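Local coordinates for protein glutamine cyclotransferase (Zymomonas mobilis, PDB 3NOL) that probably catalyses the cyclisation of N-terminal glutamine to pyroglutamate, as expected of a bacterial glutaminyl cyclase built as a calcium-bound beta-propeller, at residues Ile140-Asp152 / Thr161-Asn175. Sequence-based numbering, arbitrary orientation.
Sequences IMSDGTPVLRFLD and TITVTAHGEELPELN
Leu148 turns both methyls toward Val164 and Leu174, its CD1 3.7 Å from Val164 CG2 and its CD2 meeting Leu174 CD1 with the two side chains crossing at about a right angle. On the same sheet face, CD1 of Ile162 reaches the edge of the Phe150 ring, 3.8 Å from CE2; the chi1 of 68° that wedges Ile162 CG1 between backbone N and carbonyl carbon turns the branch that way. Leu177, on strand 177-180 of the next blade, touches Leu148. The two segments thus illustrate how a beta-propeller blade is finished: 147-151 and 161-163 pair antiparallel as its outer hairpin, with Leu148 and Ile162 exchanging both backbone bonds, before the chain returns inward to the following blade. Pro146 O prolongs the pairing with a 2.7 Å bond from Val164 N, while its ring packs against Glu170 CB and Pro172. Further in, Glu173 N approaches Gly144 O from above the carbonyl plane (2.8 Å). At the polar edge Ser142 OG donates to Asn175 O (2.7 Å) and is also bonded to Gly131 N, near the calcium-bearing centre. With Ser142 replaced by alanine, Asn175 O and Gly131 N would probably lose the hydroxyl they share, leaving the Asn175 end of strand 174-175 less firmly tied.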
loop_
_atom_site.group_PDB
_atom_site.type_symbol
_atom_site.label_atom_id
_atom_site.label_comp_id
_atom_site.label_asym_id
_atom_site.label_seq_id
_atom_site.Cartn_x
_atom_site.Cartn_y
_atom_site.Cartn_z
ATOM N N ILE A 140 6.246 -8.687 -2.726
ATOM C CA ILE A 140 6.500 -7.867 -3.893
ATOM C C ILE A 140 6.690 -6.452 -3.378
ATOM O O ILE A 140 5.814 -5.923 -2.679
ATOM C CB ILE A 140 5.330 -7.905 -4.885
ATOM C CG1 ILE A 140 4.994 -9.348 -5.308
ATOM C CG2 ILE A 140 5.645 -6.993 -6.092
ATOM C CD1 ILE A 140 3.632 -9.425 -5.958
ATOM N N MET A 141 7.847 -5.869 -3.679
ATOM C CA MET A 141 8.199 -4.558 -3.167
ATOM C C MET A 141 8.498 -3.533 -4.275
ATOM O O MET A 141 9.173 -3.851 -5.268
ATOM C CB MET A 141 9.380 -4.655 -2.188
ATOM C CG MET A 141 10.739 -4.913 -2.771
ATOM S SD MET A 141 12.010 -4.976 -1.454
ATOM C CE MET A 141 12.192 -3.272 -0.965
ATOM N N SER A 142 7.972 -2.324 -4.088
ATOM C CA SER A 142 8.309 -1.161 -4.919
ATOM C C SER A 142 9.297 -0.271 -4.140
ATOM O O SER A 142 9.524 -0.475 -2.929
ATOM C CB SER A 142 7.050 -0.347 -5.240
ATOM O OG SER A 142 6.426 0.116 -4.040
ATOM N N ASP A 143 9.840 0.732 -4.824
ATOM C CA ASP A 143 10.854 1.601 -4.242
ATOM C C ASP A 143 10.892 3.001 -4.863
ATOM O O ASP A 143 11.900 3.702 -4.745
ATOM C CB ASP A 143 12.250 0.931 -4.331
ATOM C CG ASP A 143 12.735 0.743 -5.769
ATOM O OD1 ASP A 143 12.048 1.196 -6.709
ATOM O OD2 ASP A 143 13.817 0.141 -5.951
ATOM N N GLY A 144 9.831 3.412 -5.549
ATOM C CA GLY A 144 9.765 4.779 -6.098
ATOM C C GLY A 144 10.393 4.837 -7.488
ATOM O O GLY A 144 10.344 5.875 -8.141
ATOM N N THR A 145 11.019 3.730 -7.900
ATOM C CA THR A 145 11.525 3.584 -9.266
ATOM C C THR A 145 10.553 2.742 -10.117
ATOM O O THR A 145 9.531 2.283 -9.613
ATOM C CB THR A 145 12.934 2.938 -9.296
ATOM O OG1 THR A 145 12.813 1.523 -9.126
ATOM C CG2 THR A 145 13.849 3.541 -8.190
ATOM N N PRO A 146 10.853 2.535 -11.412
ATOM C CA PRO A 146 10.030 1.581 -12.200
ATOM C C PRO A 146 10.198 0.102 -11.830
ATOM O O PRO A 146 9.480 -0.756 -12.363
ATOM C CB PRO A 146 10.522 1.793 -13.646
ATOM C CG PRO A 146 11.128 3.151 -13.643
ATOM C CD PRO A 146 11.831 3.219 -12.279
ATOM N N VAL A 147 11.150 -0.186 -10.955
ATOM C CA VAL A 147 11.566 -1.582 -10.733
ATOM C C VAL A 147 10.803 -2.187 -9.550
ATOM O O VAL A 147 10.807 -1.606 -8.443
ATOM C CB VAL A 147 13.071 -1.684 -10.486
ATOM C CG1 VAL A 147 13.462 -3.158 -10.214
ATOM C CG2 VAL A 147 13.864 -1.129 -11.668
ATOM N N LEU A 148 10.153 -3.328 -9.792
ATOM C CA LEU A 148 9.545 -4.136 -8.719
ATOM C C LEU A 148 10.385 -5.394 -8.465
ATOM O O LEU A 148 10.904 -6.009 -9.407
ATOM C CB LEU A 148 8.116 -4.567 -9.087
ATOM C CG LEU A 148 7.045 -3.484 -9.284
ATOM C CD1 LEU A 148 5.701 -4.120 -9.713
ATOM C CD2 LEU A 148 6.885 -2.697 -7.968
ATOM N N ARG A 149 10.491 -5.784 -7.200
ATOM C CA ARG A 149 11.249 -6.970 -6.812
ATOM C C ARG A 149 10.341 -7.962 -6.130
ATOM O O ARG A 149 9.553 -7.583 -5.234
ATOM C CB ARG A 149 12.374 -6.590 -5.857
ATOM C CG ARG A 149 13.515 -5.892 -6.535
ATOM C CD ARG A 149 14.455 -5.328 -5.475
ATOM N NE ARG A 149 14.117 -3.958 -5.080
ATOM C CZ ARG A 149 14.688 -3.300 -4.066
ATOM N NH1 ARG A 149 14.346 -2.044 -3.821
ATOM N NH2 ARG A 149 15.608 -3.897 -3.304
ATOM N N PHE A 150 10.455 -9.214 -6.565
ATOM C CA PHE A 150 9.729 -10.331 -5.965
ATOM C C PHE A 150 10.690 -11.015 -5.017
ATOM O O PHE A 150 11.720 -11.547 -5.472
ATOM C CB PHE A 150 9.280 -11.328 -7.036
ATOM C CG PHE A 150 8.230 -10.799 -7.969
ATOM C CD1 PHE A 150 6.910 -11.271 -7.888
ATOM C CD2 PHE A 150 8.551 -9.849 -8.945
ATOM C CE1 PHE A 150 5.923 -10.797 -8.768
ATOM C CE2 PHE A 150 7.573 -9.353 -9.815
ATOM C CZ PHE A 150 6.259 -9.828 -9.740
ATOM N N LEU A 151 10.347 -11.015 -3.728
ATOM C CA LEU A 151 11.195 -11.612 -2.698
ATOM C C LEU A 151 10.784 -13.035 -2.360
ATOM O O LEU A 151 9.589 -13.317 -2.201
ATOM C CB LEU A 151 11.189 -10.771 -1.417
ATOM C CG LEU A 151 11.452 -9.249 -1.494
ATOM C CD1 LEU A 151 11.491 -8.618 -0.092
ATOM C CD2 LEU A 151 12.710 -8.885 -2.274
ATOM N N ASP A 152 11.769 -13.924 -2.236
ATOM C CA ASP A 152 11.539 -15.227 -1.625
ATOM C C ASP A 152 11.161 -14.938 -0.170
ATOM O O ASP A 152 11.864 -14.200 0.490
ATOM C CB ASP A 152 12.808 -16.078 -1.638
ATOM C CG ASP A 152 12.587 -17.414 -0.984
ATOM O OD1 ASP A 152 12.820 -17.543 0.222
ATOM O OD2 ASP A 152 12.121 -18.331 -1.688
ATOM N N THR A 161 13.022 -9.764 -10.800
ATOM C CA THR A 161 13.044 -8.306 -10.832
ATOM C C THR A 161 12.458 -7.905 -12.170
ATOM O O THR A 161 12.888 -8.422 -13.229
ATOM C CB THR A 161 14.493 -7.786 -10.660
ATOM O OG1 THR A 161 15.042 -8.271 -9.425
ATOM C CG2 THR A 161 14.564 -6.276 -10.681
ATOM N N ILE A 162 11.461 -7.016 -12.141
ATOM C CA ILE A 162 10.822 -6.556 -13.382
ATOM C C ILE A 162 10.786 -5.030 -13.434
ATOM O O ILE A 162 10.809 -4.373 -12.397
ATOM C CB ILE A 162 9.391 -7.142 -13.576
ATOM C CG1 ILE A 162 8.411 -6.587 -12.527
ATOM C CG2 ILE A 162 9.452 -8.693 -13.603
ATOM C CD1 ILE A 162 6.930 -7.032 -12.704
ATOM N N THR A 163 10.729 -4.495 -14.653
ATOM C CA THR A 163 10.684 -3.060 -14.872
ATOM C C THR A 163 9.297 -2.728 -15.398
ATOM O O THR A 163 8.837 -3.306 -16.405
ATOM C CB THR A 163 11.793 -2.596 -15.850
ATOM O OG1 THR A 163 13.085 -2.942 -15.308
ATOM C CG2 THR A 163 11.748 -1.085 -16.060
ATOM N N VAL A 164 8.639 -1.799 -14.719
ATOM C CA VAL A 164 7.257 -1.458 -15.062
ATOM C C VAL A 164 7.216 -0.407 -16.161
ATOM O O VAL A 164 7.952 0.586 -16.105
ATOM C CB VAL A 164 6.422 -1.029 -13.819
ATOM C CG1 VAL A 164 5.012 -0.629 -14.232
ATOM C CG2 VAL A 164 6.395 -2.176 -12.780
ATOM N N THR A 165 6.346 -0.643 -17.143
ATOM C CA THR A 165 6.223 0.262 -18.291
ATOM C C THR A 165 4.763 0.594 -18.583
ATOM O O THR A 165 3.875 -0.244 -18.385
ATOM C CB THR A 165 6.905 -0.290 -19.576
ATOM O OG1 THR A 165 6.254 -1.497 -20.005
ATOM C CG2 THR A 165 8.435 -0.533 -19.356
ATOM N N ALA A 166 4.529 1.828 -19.021
ATOM C CA ALA A 166 3.214 2.236 -19.518
ATOM C C ALA A 166 3.457 2.847 -20.887
ATOM O O ALA A 166 4.329 3.726 -21.025
ATOM C CB ALA A 166 2.555 3.244 -18.566
ATOM N N HIS A 167 2.711 2.366 -21.886
ATOM C CA HIS A 167 2.879 2.788 -23.288
ATOM C C HIS A 167 4.303 2.496 -23.782
ATOM O O HIS A 167 4.830 3.230 -24.609
ATOM C CB HIS A 167 2.560 4.277 -23.485
ATOM C CG HIS A 167 1.251 4.709 -22.906
ATOM N ND1 HIS A 167 0.042 4.432 -23.510
ATOM C CD2 HIS A 167 0.960 5.415 -21.786
ATOM C CE1 HIS A 167 -0.936 4.947 -22.787
ATOM N NE2 HIS A 167 -0.408 5.548 -21.736
ATOM N N GLY A 168 4.919 1.449 -23.230
ATOM C CA GLY A 168 6.254 1.006 -23.613
ATOM C C GLY A 168 7.396 1.761 -22.935
ATOM O O GLY A 168 8.561 1.473 -23.204
ATOM N N GLU A 169 7.058 2.720 -22.067
ATOM C CA GLU A 169 8.065 3.552 -21.389
ATOM C C GLU A 169 8.068 3.325 -19.875
ATOM O O GLU A 169 7.025 3.097 -19.276
ATOM C CB GLU A 169 7.881 5.047 -21.737
ATOM C CG GLU A 169 7.726 5.320 -23.258
ATOM C CD GLU A 169 8.914 4.857 -24.096
ATOM O OE1 GLU A 169 10.063 4.795 -23.593
ATOM O OE2 GLU A 169 8.703 4.542 -25.286
ATOM N N GLU A 170 9.252 3.404 -19.276
ATOM C CA GLU A 170 9.401 3.208 -17.825
ATOM C C GLU A 170 8.447 4.112 -17.029
ATOM O O GLU A 170 8.308 5.295 -17.338
ATOM C CB GLU A 170 10.858 3.530 -17.425
ATOM C CG GLU A 170 11.875 2.392 -17.704
ATOM C CD GLU A 170 13.258 2.896 -18.137
ATOM O OE1 GLU A 170 13.663 4.009 -17.716
ATOM O OE2 GLU A 170 13.951 2.169 -18.902
ATOM N N LEU A 171 7.828 3.554 -15.982
ATOM C CA LEU A 171 6.917 4.316 -15.137
ATOM C C LEU A 171 7.493 4.364 -13.716
ATOM O O LEU A 171 7.444 3.359 -12.977
ATOM C CB LEU A 171 5.521 3.665 -15.119
ATOM C CG LEU A 171 4.473 4.359 -14.227
ATOM C CD1 LEU A 171 4.172 5.831 -14.644
ATOM C CD2 LEU A 171 3.173 3.529 -14.165
ATOM N N PRO A 172 8.092 5.507 -13.354
ATOM C CA PRO A 172 8.649 5.629 -12.012
ATOM C C PRO A 172 7.607 6.071 -10.967
ATOM O O PRO A 172 6.423 6.325 -11.302
ATOM C CB PRO A 172 9.696 6.725 -12.196
ATOM C CG PRO A 172 9.002 7.676 -13.164
ATOM C CD PRO A 172 8.337 6.731 -14.158
ATOM N N GLU A 173 8.075 6.181 -9.718
ATOM C CA GLU A 173 7.316 6.685 -8.572
ATOM C C GLU A 173 6.271 5.687 -8.051
ATOM O O GLU A 173 5.331 6.077 -7.358
ATOM C CB GLU A 173 6.684 8.066 -8.825
ATOM C CG GLU A 173 7.673 9.093 -9.405
ATOM C CD GLU A 173 8.929 9.234 -8.550
ATOM O OE1 GLU A 173 8.820 9.224 -7.313
ATOM O OE2 GLU A 173 10.036 9.349 -9.126
ATOM N N LEU A 174 6.457 4.410 -8.374
ATOM C CA LEU A 174 5.590 3.358 -7.807
ATOM C C LEU A 174 5.697 3.323 -6.274
ATOM O O LEU A 174 6.797 3.228 -5.718
ATOM C CB LEU A 174 5.962 1.987 -8.390
ATOM C CG LEU A 174 5.990 1.910 -9.933
ATOM C CD1 LEU A 174 6.383 0.457 -10.312
ATOM C CD2 LEU A 174 4.657 2.356 -10.565
ATOM N N ASN A 175 4.549 3.393 -5.598
ATOM C CA ASN A 175 4.538 3.529 -4.138
ATOM C C ASN A 175 3.710 2.391 -3.504
ATOM O O ASN A 175 4.027 1.226 -3.768
ATOM C CB ASN A 175 4.012 4.917 -3.747
ATOM C CG ASN A 175 4.550 5.390 -2.392
ATOM O OD1 ASN A 175 5.136 4.609 -1.617
ATOM N ND2 ASN A 175 4.342 6.675 -2.097
#